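Local coordinates for protein beta-1,3-glucosyltransferase (Paecilomyces sp. J18, PDB 5JVV) that acts as a carbohydrate-active enzyme of the glucosyltransferase kind, built on a two-sheet beta sandwich like that of the glycoside hydrolase family 16 proteins, at residues 18-23 and 73-78; 132-137 and 156-161; 141-146 and 223-228. All coordinates share one frame; numbering follows the deposited sequence.

All three contacts are partly buried, and contact 1 lies nearest the centre of the chain. It is regular strand pairing with aromatic packing and a cation-pi contact, its arginine held by a salt bridge within one strand, whereas contacts 2 and 3 tie loops to strand ends largely through backbone carbonyls and waters. Contacts 1 and 2 both reach the same mixed sheet, contact 2 through strand 130-134, with centres about 25 Å apart; strand 224-226 of contact 3 belongs to the other, antiparallel sheet. Contacts 2 and 3 touch each other: Leu-133 CD2 lies 3.8 Å from Phe-226 CB, and Cys-156 SG packs on Ile-141 CG2. Their segments alternate along the chain, while contact 1 closes earlier.

Contact 1 of 3, residues 18-23 and 73-78; sequences FSFFAD and VRLEST
Strands 18-20 and 74-77 run antiparallel with their axes 143° apart, held by the mutual bonds of the Ser-19/Glu-76 pair (Ser-19 N to Glu-76 O 2.8 Å, Glu-76 N to Ser-19 O 2.9 Å) and by Phe-21 N, which meets Arg-74 O almost along its C=O axis. Phe-20 and Leu-75 share one face of the sheet. Lying side by side, they place Leu-75 CD1 over the Phe-20 ring, 3.8 Å from its centroid, while Val-73 CG1 meets the same ring at CE1 and CD1. Phe-18 instead crosses Leu-75 at about a right angle, its CD1 against Leu-75 CB at 3.7 Å. The other face carries Ser-19 and Glu-76. Phe-21, with CG anti to the backbone N (chi1 178°), lays its ring alongside the extended Arg-74 chain, and Arg-74 CZ stands 4.6 Å from the ring centroid, only 7° off the normal: a cation-pi contact. Two nitrogens of Arg-74, NE and NH2, grip the single oxygen Glu-76 OE2 side-on, with NE at 2.8 Å on its anti lone pair. This double grip fixes the guanidinium over the ring and would be expected to favour the charged carboxylate. Water bridges Ser-19 OG to Ser-77 O, while another water accepts from Arg-74 N and lies 2.7 Å from Phe-21 O. Beyond strand 70-77, backbone bonds from Leu-75 to Phe-243 and from Ser-77 to Leu-241 continue the sheet, and Phe-20 reaches Val-45. This is an antiparallel strand pair within the mixed sheet of a beta sandwich, consistent with the family 16 jelly-roll fold.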
loop_
_atom_site.group_PDB
_atom_site.type_symbol
_atom_site.label_atom_id
_atom_site.label_comp_id
_atom_site.label_asym_id
_atom_site.label_seq_id
_atom_site.Cartn_x
_atom_site.Cartn_y
_atom_site.Cartn_z
ATOM N N PHE A 18 3.470 -15.513 1.414
ATOM C CA PHE A 18 4.365 -14.382 1.189
ATOM C C PHE A 18 5.770 -14.716 1.656
ATOM O O PHE A 18 5.948 -15.477 2.605
ATOM C CB PHE A 18 3.867 -13.133 1.941
ATOM C CG PHE A 18 2.632 -12.517 1.345
ATOM C CD1 PHE A 18 2.737 -11.420 0.503
ATOM C CD2 PHE A 18 1.370 -13.033 1.621
ATOM C CE1 PHE A 18 1.608 -10.843 -0.062
ATOM C CE2 PHE A 18 0.239 -12.463 1.065
ATOM C CZ PHE A 18 0.356 -11.366 0.222
ATOM N N SER A 19 6.765 -14.161 0.982
ATOM C CA SER A 19 8.124 -14.195 1.501
ATOM C C SER A 19 8.345 -12.899 2.254
ATOM O O SER A 19 7.709 -11.883 1.955
ATOM C CB SER A 19 9.138 -14.324 0.366
ATOM O OG SER A 19 9.045 -13.237 -0.537
ATOM N N PHE A 20 9.238 -12.930 3.238
ATOM C CA PHE A 20 9.546 -11.743 4.017
ATOM C C PHE A 20 10.841 -11.113 3.516
ATOM O O PHE A 20 11.920 -11.705 3.627
ATOM C CB PHE A 20 9.658 -12.083 5.505
ATOM C CG PHE A 20 8.324 -12.238 6.199
ATOM C CD1 PHE A 20 8.039 -11.502 7.341
ATOM C CD2 PHE A 20 7.360 -13.111 5.708
ATOM C CE1 PHE A 20 6.814 -11.644 7.992
ATOM C CE2 PHE A 20 6.131 -13.256 6.352
ATOM C CZ PHE A 20 5.861 -12.520 7.490
ATOM N N PHE A 21 10.730 -9.915 2.958
ATOM C CA PHE A 21 11.899 -9.181 2.473
ATOM C C PHE A 21 12.653 -8.658 3.679
ATOM O O PHE A 21 12.074 -7.974 4.519
ATOM C CB PHE A 21 11.448 -8.016 1.582
ATOM C CG PHE A 21 12.583 -7.161 1.059
ATOM C CD1 PHE A 21 13.198 -7.468 -0.148
ATOM C CD2 PHE A 21 13.014 -6.042 1.764
ATOM C CE1 PHE A 21 14.235 -6.676 -0.640
ATOM C CE2 PHE A 21 14.049 -5.249 1.279
ATOM C CZ PHE A 21 14.657 -5.569 0.077
ATOM N N ALA A 22 13.946 -8.953 3.765
ATOM C CA ALA A 22 14.687 -8.635 4.983
ATOM C C ALA A 22 16.015 -7.947 4.708
ATOM O O ALA A 22 16.913 -7.953 5.551
ATOM C CB ALA A 22 14.896 -9.894 5.815
ATOM N N ASP A 23 16.129 -7.341 3.532
ATOM C CA ASP A 23 17.325 -6.583 3.175
ATOM C C ASP A 23 17.127 -5.087 3.421
ATOM O O ASP A 23 16.066 -4.662 3.894
ATOM C CB ASP A 23 17.681 -6.829 1.713
ATOM C CG ASP A 23 18.156 -8.241 1.465
ATOM O OD1 ASP A 23 18.865 -8.789 2.336
ATOM O OD2 ASP A 23 17.816 -8.801 0.403
ATOM N N VAL A 73 8.079 -5.053 8.648
ATOM C CA VAL A 73 8.106 -6.161 7.700
ATOM C C VAL A 73 7.651 -5.727 6.309
ATOM O O VAL A 73 6.961 -4.701 6.131
ATOM C CB VAL A 73 7.254 -7.362 8.175
ATOM C CG1 VAL A 73 7.850 -7.970 9.447
ATOM C CG2 VAL A 73 5.787 -6.948 8.387
ATOM N N ARG A 74 8.074 -6.503 5.316
ATOM C CA ARG A 74 7.697 -6.276 3.936
ATOM C C ARG A 74 7.431 -7.651 3.343
ATOM O O ARG A 74 8.346 -8.475 3.204
ATOM C CB ARG A 74 8.809 -5.522 3.183
ATOM C CG ARG A 74 8.653 -5.531 1.673
ATOM C CD ARG A 74 9.552 -4.500 0.994
ATOM N NE ARG A 74 9.747 -4.808 -0.427
ATOM C CZ ARG A 74 10.169 -3.936 -1.342
ATOM N NH1 ARG A 74 10.396 -2.677 -1.010
ATOM N NH2 ARG A 74 10.335 -4.324 -2.600
ATOM N N LEU A 75 6.162 -7.912 3.051
ATOM C CA LEU A 75 5.720 -9.207 2.550
ATOM C C LEU A 75 5.520 -9.128 1.041
ATOM O O LEU A 75 4.851 -8.224 0.557
ATOM C CB LEU A 75 4.406 -9.602 3.224
ATOM C CG LEU A 75 4.514 -10.253 4.605
ATOM C CD1 LEU A 75 5.159 -9.316 5.614
ATOM C CD2 LEU A 75 3.143 -10.714 5.099
ATOM N N GLU A 76 6.112 -10.071 0.312
ATOM C CA GLU A 76 6.017 -10.117 -1.144
ATOM C C GLU A 76 5.454 -11.478 -1.534
ATOM O O GLU A 76 5.987 -12.504 -1.124
ATOM C CB GLU A 76 7.391 -9.888 -1.785
ATOM C CG GLU A 76 8.034 -8.566 -1.381
ATOM C CD GLU A 76 9.408 -8.357 -1.977
ATOM O OE1 GLU A 76 9.956 -9.311 -2.571
ATOM O OE2 GLU A 76 9.941 -7.236 -1.849
ATOM N N SER A 77 4.376 -11.500 -2.308
ATOM C CA SER A 77 3.710 -12.768 -2.578
ATOM C C SER A 77 4.622 -13.734 -3.328
ATOM O O SER A 77 5.418 -13.326 -4.166
ATOM C CB SER A 77 2.398 -12.564 -3.343
ATOM O OG SER A 77 2.634 -12.047 -4.642
ATOM N N THR A 78 4.521 -15.016 -2.994
ATOM C CA THR A 78 5.298 -16.031 -3.692
ATOM C C THR A 78 4.729 -16.281 -5.084
ATOM O O THR A 78 5.480 -16.423 -6.049
ATOM C CB THR A 78 5.383 -17.332 -2.882
ATOM O OG1 THR A 78 4.076 -17.715 -2.439
ATOM C CG2 THR A 78 6.247 -17.102 -1.669
HETATM O O HOH W 1 8.240 -13.501 -3.217
HETATM O O HOH W 2 10.840 -11.369 -0.182
HETATM O O HOH W 3 10.014 -8.468 6.239
#

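Contact 2 of 3, residues 132-137 and 156-161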
loop_
_atom_site.group_PDB
_atom_site.type_symbol
_atom_site.label_atom_id
_atom_site.label_comp_id
_atom_site.label_asym_id
_atom_site.label_seq_id
_atom_site.Cartn_x
_atom_site.Cartn_y
_atom_site.Cartn_z
ATOM N N VAL A 132 -1.114 5.312 -7.393
ATOM C CA VAL A 132 -0.089 5.733 -8.353
ATOM C C VAL A 132 0.267 4.582 -9.285
ATOM O O VAL A 132 0.435 3.450 -8.830
ATOM C CB VAL A 132 1.223 6.152 -7.641
ATOM C CG1 VAL A 132 2.192 6.804 -8.635
ATOM C CG2 VAL A 132 0.953 7.101 -6.485
ATOM N N LEU A 133 0.378 4.863 -10.583
ATOM C CA LEU A 133 1.038 3.921 -11.482
ATOM C C LEU A 133 2.314 4.552 -12.019
ATOM O O LEU A 133 2.377 5.767 -12.220
ATOM C CB LEU A 133 0.136 3.534 -12.657
ATOM C CG LEU A 133 -0.682 2.246 -12.525
ATOM C CD1 LEU A 133 -1.610 2.266 -11.313
ATOM C CD2 LEU A 133 -1.481 1.982 -13.802
ATOM N N HIS A 134 3.330 3.720 -12.228
ATOM C CA HIS A 134 4.518 4.114 -12.971
ATOM C C HIS A 134 4.656 3.094 -14.078
ATOM O O HIS A 134 4.622 1.891 -13.812
ATOM C CB HIS A 134 5.770 4.064 -12.083
ATOM C CG HIS A 134 5.715 4.972 -10.893
ATOM N ND1 HIS A 134 6.079 6.300 -10.952
ATOM C CD2 HIS A 134 5.359 4.737 -9.609
ATOM C CE1 HIS A 134 5.944 6.844 -9.757
ATOM N NE2 HIS A 134 5.507 5.918 -8.924
ATOM N N THR A 135 4.800 3.558 -15.316
ATOM C CA THR A 135 4.882 2.652 -16.458
ATOM C C THR A 135 6.170 2.876 -17.234
ATOM O O THR A 135 6.731 3.970 -17.193
ATOM C CB THR A 135 3.692 2.843 -17.429
ATOM O OG1 THR A 135 3.662 4.198 -17.909
ATOM C CG2 THR A 135 2.364 2.530 -16.749
ATOM N N LYS A 136 6.625 1.856 -17.964
ATOM C CA LYS A 136 7.769 2.050 -18.874
ATOM C C LYS A 136 7.365 2.863 -20.103
ATOM O O LYS A 136 8.099 3.760 -20.536
ATOM C CB LYS A 136 8.363 0.704 -19.316
ATOM C CG LYS A 136 9.041 -0.101 -18.212
ATOM C CD LYS A 136 9.265 -1.568 -18.626
ATOM C CE LYS A 136 10.554 -1.752 -19.413
ATOM N NZ LYS A 136 10.800 -3.164 -19.849
ATOM N N GLY A 137 6.199 2.555 -20.666
ATOM C CA GLY A 137 5.747 3.210 -21.882
ATOM C C GLY A 137 5.053 4.538 -21.661
ATOM O O GLY A 137 4.663 4.868 -20.543
ATOM N N CYS A 156 1.999 8.600 -16.665
ATOM C CA CYS A 156 2.511 7.474 -15.885
ATOM C C CYS A 156 3.980 7.139 -16.110
ATOM O O CYS A 156 4.603 6.529 -15.249
ATOM C CB CYS A 156 1.692 6.209 -16.161
ATOM S SG CYS A 156 -0.089 6.364 -16.018
ATOM N N SER A 157 4.539 7.512 -17.258
ATOM C CA SER A 157 5.843 6.966 -17.640
ATOM C C SER A 157 7.005 7.469 -16.802
ATOM O O SER A 157 7.014 8.613 -16.354
ATOM C CB SER A 157 6.138 7.185 -19.122
ATOM O OG SER A 157 6.355 8.549 -19.391
ATOM N N LEU A 158 7.969 6.581 -16.584
ATOM C CA LEU A 158 9.175 6.918 -15.843
ATOM C C LEU A 158 9.927 7.992 -16.597
ATOM O O LEU A 158 10.518 8.897 -15.996
ATOM C CB LEU A 158 10.052 5.678 -15.691
ATOM C CG LEU A 158 9.503 4.568 -14.796
ATOM C CD1 LEU A 158 10.401 3.350 -14.889
ATOM C CD2 LEU A 158 9.423 5.054 -13.363
ATOM N N ASP A 159 9.873 7.880 -17.924
ATOM C CA ASP A 159 10.579 8.772 -18.839
ATOM C C ASP A 159 10.018 10.188 -18.763
ATOM O O ASP A 159 10.749 11.165 -18.933
ATOM C CB ASP A 159 10.455 8.228 -20.270
ATOM C CG ASP A 159 11.510 8.781 -21.205
ATOM O OD1 ASP A 159 11.211 8.949 -22.409
ATOM O OD2 ASP A 159 12.640 9.036 -20.738
ATOM N N ALA A 160 8.716 10.298 -18.506
ATOM C CA ALA A 160 8.054 11.599 -18.446
ATOM C C ALA A 160 8.318 12.327 -17.138
ATOM O O ALA A 160 8.225 13.554 -17.076
ATOM C CB ALA A 160 6.558 11.455 -18.666
ATOM N N GLY A 161 8.629 11.570 -16.090
ATOM C CA GLY A 161 8.900 12.156 -14.790
ATOM C C GLY A 161 8.780 11.151 -13.663
ATOM O O GLY A 161 8.282 10.039 -13.865
HETATM O O HOH W 4 6.811 7.466 -13.427
HETATM O O HOH W 5 9.626 5.394 -19.330
#
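Leu-133, near the end of strand 130-134, sets its CB 4.4 Å from Cys-156 SG, a loose apolar touch beside the disulfide that joins Cys-156 to Cys-165. The next residue is His-134. Its CA lies 3.3 Å from Cys-156 O as a CA-H...O contact, and its CB rests against Leu-158 CD2, while the imidazole edge holds a water in plane, 2.8 Å from ND1. That water donates to both Cys-156 O and Gly-161 O, so one solvent molecule ties the histidine to both ends of 156-161. Thr-135 carries the bridge. Its N donates to Cys-156 O at 3.0 Å, reaching it from well above the carbonyl plane (59° out of it), whereas its own O accepts from Leu-158 N nearly along the C=O axis. This single backbone bridge with Ser-157 fastens a loop to the end of a sheet strand. Because strand 165-168, with Cys-165, pairs with 130-134, disulfide and bridge hold the loop to neighbouring strands of one sheet in what is probably a jelly-roll sandwich. Thr-135 OG1 sits in the crowded position between N and the carbonyl carbon (chi1 59°), which brings it 3.3 Å from Cys-156 CB and lets it donate to Gly-137 O, in that carbonyl's plane. From Lys-136 the side chain departs, but its backbone O takes a bond from a water that accepts from Asp-159 N. At Gly-137 the carbonyl O comes within 3.1 Å of Ser-157 CB, and Gly-137 N donates to Glu-235 OE2.

Contact 3 of 3, residues 141-146 and 223-228; sequences ITSDDD and MGNFKG
Asn-225 points its amide at the type I beta turn Ser-143 to Asp-146, just past a classic beta bulge where Met-223 and Gly-224 both face Leu-197 of the adjoining strand. The turn is closed by Asp-146 N donating to Ser-143 O. With CG anti to the backbone N (chi1 -166°), Asn-225 sends ND2 to Asp-146 O at 2.9 Å, a nearly straight bond (168°) that lies in the amide plane and on a carbonyl lone pair. The Asp-146 carboxylate crosses the amide obliquely, planes 68° apart; although OD2 is also near ND2, the angle is too poor for a second bond. Ser-143 fits between two side chains. Its CB packs against Asn-225 CG at 3.7 Å, while its OG lies along the Lys-227 chain, which bends at chi3 and chi4 so that NZ comes to 2.9 Å from Ser-143 OG. Farther along the pair, Ile-141 and Phe-226 lie side by side and point the same way, with Ile-141 CG2 and CD1 each meeting Phe-226 CD1 at 4.0 Å. Both side chains also touch Cys-165 and Val-167 of strand 165-168, so this apolar end reaches between the two sheets of the sandwich, while the polar end stays with the turn. Of the backbone, a single direct bond crosses: Thr-142 N donates to Lys-227 O at 2.9 Å, within its carbonyl plane. One water joins Ser-143 N to Asn-225 O, donating to Asn-225 O at 2.7 Å and taking a weak bond from Ser-143 N.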
loop_
_atom_site.group_PDB
_atom_site.type_symbol
_atom_site.label_atom_id
_atom_site.label_comp_id
_atom_site.label_asym_id
_atom_site.label_seq_id
_atom_site.Cartn_x
_atom_site.Cartn_y
_atom_site.Cartn_z
ATOM N N ILE A 141 -3.284 8.959 -18.507
ATOM C CA ILE A 141 -4.622 8.552 -18.072
ATOM C C ILE A 141 -5.614 9.679 -18.361
ATOM O O ILE A 141 -5.319 10.862 -18.140
ATOM C CB ILE A 141 -4.671 8.112 -16.588
ATOM C CG1 ILE A 141 -4.114 9.193 -15.651
ATOM C CG2 ILE A 141 -3.863 6.840 -16.386
ATOM C CD1 ILE A 141 -4.346 8.845 -14.169
ATOM N N THR A 142 -6.779 9.319 -18.888
ATOM C CA THR A 142 -7.731 10.309 -19.390
ATOM C C THR A 142 -9.171 10.010 -18.973
ATOM O O THR A 142 -10.119 10.457 -19.630
ATOM C CB THR A 142 -7.685 10.400 -20.931
ATOM O OG1 THR A 142 -8.029 9.127 -21.505
ATOM C CG2 THR A 142 -6.294 10.809 -21.414
ATOM N N SER A 143 -9.334 9.259 -17.887
ATOM C CA SER A 143 -10.662 8.827 -17.455
ATOM C C SER A 143 -11.120 9.509 -16.164
ATOM O O SER A 143 -11.848 8.910 -15.369
ATOM C CB SER A 143 -10.702 7.301 -17.301
ATOM O OG SER A 143 -10.575 6.668 -18.568
ATOM N N ASP A 144 -10.708 10.762 -15.963
ATOM C CA ASP A 144 -11.050 11.507 -14.744
ATOM C C ASP A 144 -12.564 11.730 -14.612
ATOM O O ASP A 144 -13.055 12.143 -13.557
ATOM C CB ASP A 144 -10.261 12.833 -14.666
ATOM C CG ASP A 144 -10.510 13.603 -13.360
ATOM O OD1 ASP A 144 -9.949 13.225 -12.298
ATOM O OD2 ASP A 144 -11.257 14.605 -13.399
ATOM N N ASP A 145 -13.297 11.421 -15.679
ATOM C CA ASP A 145 -14.750 11.566 -15.699
ATOM C C ASP A 145 -15.498 10.228 -15.601
ATOM O O ASP A 145 -16.716 10.175 -15.773
ATOM C CB ASP A 145 -15.180 12.341 -16.948
ATOM C CG ASP A 145 -14.632 13.762 -16.972
ATOM O OD1 ASP A 145 -14.712 14.453 -15.934
ATOM O OD2 ASP A 145 -14.115 14.187 -18.027
ATOM N N ASP A 146 -14.764 9.147 -15.344
ATOM C CA ASP A 146 -15.366 7.887 -14.896
ATOM C C ASP A 146 -14.562 7.401 -13.698
ATOM O O ASP A 146 -14.024 6.289 -13.682
ATOM C CB ASP A 146 -15.415 6.822 -16.007
ATOM C CG ASP A 146 -16.123 5.542 -15.564
ATOM O OD1 ASP A 146 -16.973 5.609 -14.646
ATOM O OD2 ASP A 146 -15.824 4.459 -16.122
ATOM N N MET A 223 -12.583 4.288 -7.969
ATOM C CA MET A 223 -11.980 5.438 -7.311
ATOM C C MET A 223 -10.795 5.945 -8.122
ATOM O O MET A 223 -10.581 7.148 -8.223
ATOM C CB MET A 223 -11.561 5.112 -5.875
ATOM C CG MET A 223 -11.189 6.347 -5.069
ATOM S SD MET A 223 -11.030 6.016 -3.304
ATOM C CE MET A 223 -9.488 5.097 -3.234
ATOM N N GLY A 224 -10.038 5.021 -8.711
ATOM C CA GLY A 224 -8.970 5.366 -9.634
ATOM C C GLY A 224 -9.155 4.596 -10.932
ATOM O O GLY A 224 -9.218 3.365 -10.923
ATOM N N ASN A 225 -9.267 5.309 -12.046
ATOM C CA ASN A 225 -9.503 4.664 -13.338
ATOM C C ASN A 225 -8.292 4.873 -14.240
ATOM O O ASN A 225 -8.183 5.901 -14.923
ATOM C CB ASN A 225 -10.780 5.213 -13.983
ATOM C CG ASN A 225 -11.268 4.364 -15.152
ATOM O OD1 ASN A 225 -10.503 3.605 -15.755
ATOM N ND2 ASN A 225 -12.551 4.508 -15.494
ATOM N N PHE A 226 -7.373 3.911 -14.224
ATOM C CA PHE A 226 -6.136 4.051 -14.989
ATOM C C PHE A 226 -6.331 3.500 -16.393
ATOM O O PHE A 226 -6.126 2.312 -16.670
ATOM C CB PHE A 226 -4.948 3.417 -14.258
ATOM C CG PHE A 226 -4.635 4.078 -12.939
ATOM C CD1 PHE A 226 -3.674 5.075 -12.855
ATOM C CD2 PHE A 226 -5.332 3.718 -11.791
ATOM C CE1 PHE A 226 -3.387 5.697 -11.639
ATOM C CE2 PHE A 226 -5.068 4.327 -10.571
ATOM C CZ PHE A 226 -4.087 5.325 -10.494
ATOM N N LYS A 227 -6.717 4.403 -17.283
ATOM C CA LYS A 227 -7.159 4.060 -18.625
ATOM C C LYS A 227 -6.889 5.299 -19.461
ATOM O O LYS A 227 -7.091 6.415 -18.987
ATOM C CB LYS A 227 -8.651 3.730 -18.589
ATOM C CG LYS A 227 -9.300 3.478 -19.936
ATOM C CD LYS A 227 -10.709 2.911 -19.719
ATOM C CE LYS A 227 -11.707 3.492 -20.698
ATOM N NZ LYS A 227 -11.931 4.943 -20.447
ATOM N N GLY A 228 -6.399 5.118 -20.681
ATOM C CA GLY A 228 -6.048 6.267 -21.496
ATOM C C GLY A 228 -5.299 5.954 -22.769
ATOM O O GLY A 228 -5.732 5.132 -23.573
HETATM O O HOH W 6 -8.325 8.605 -15.072
#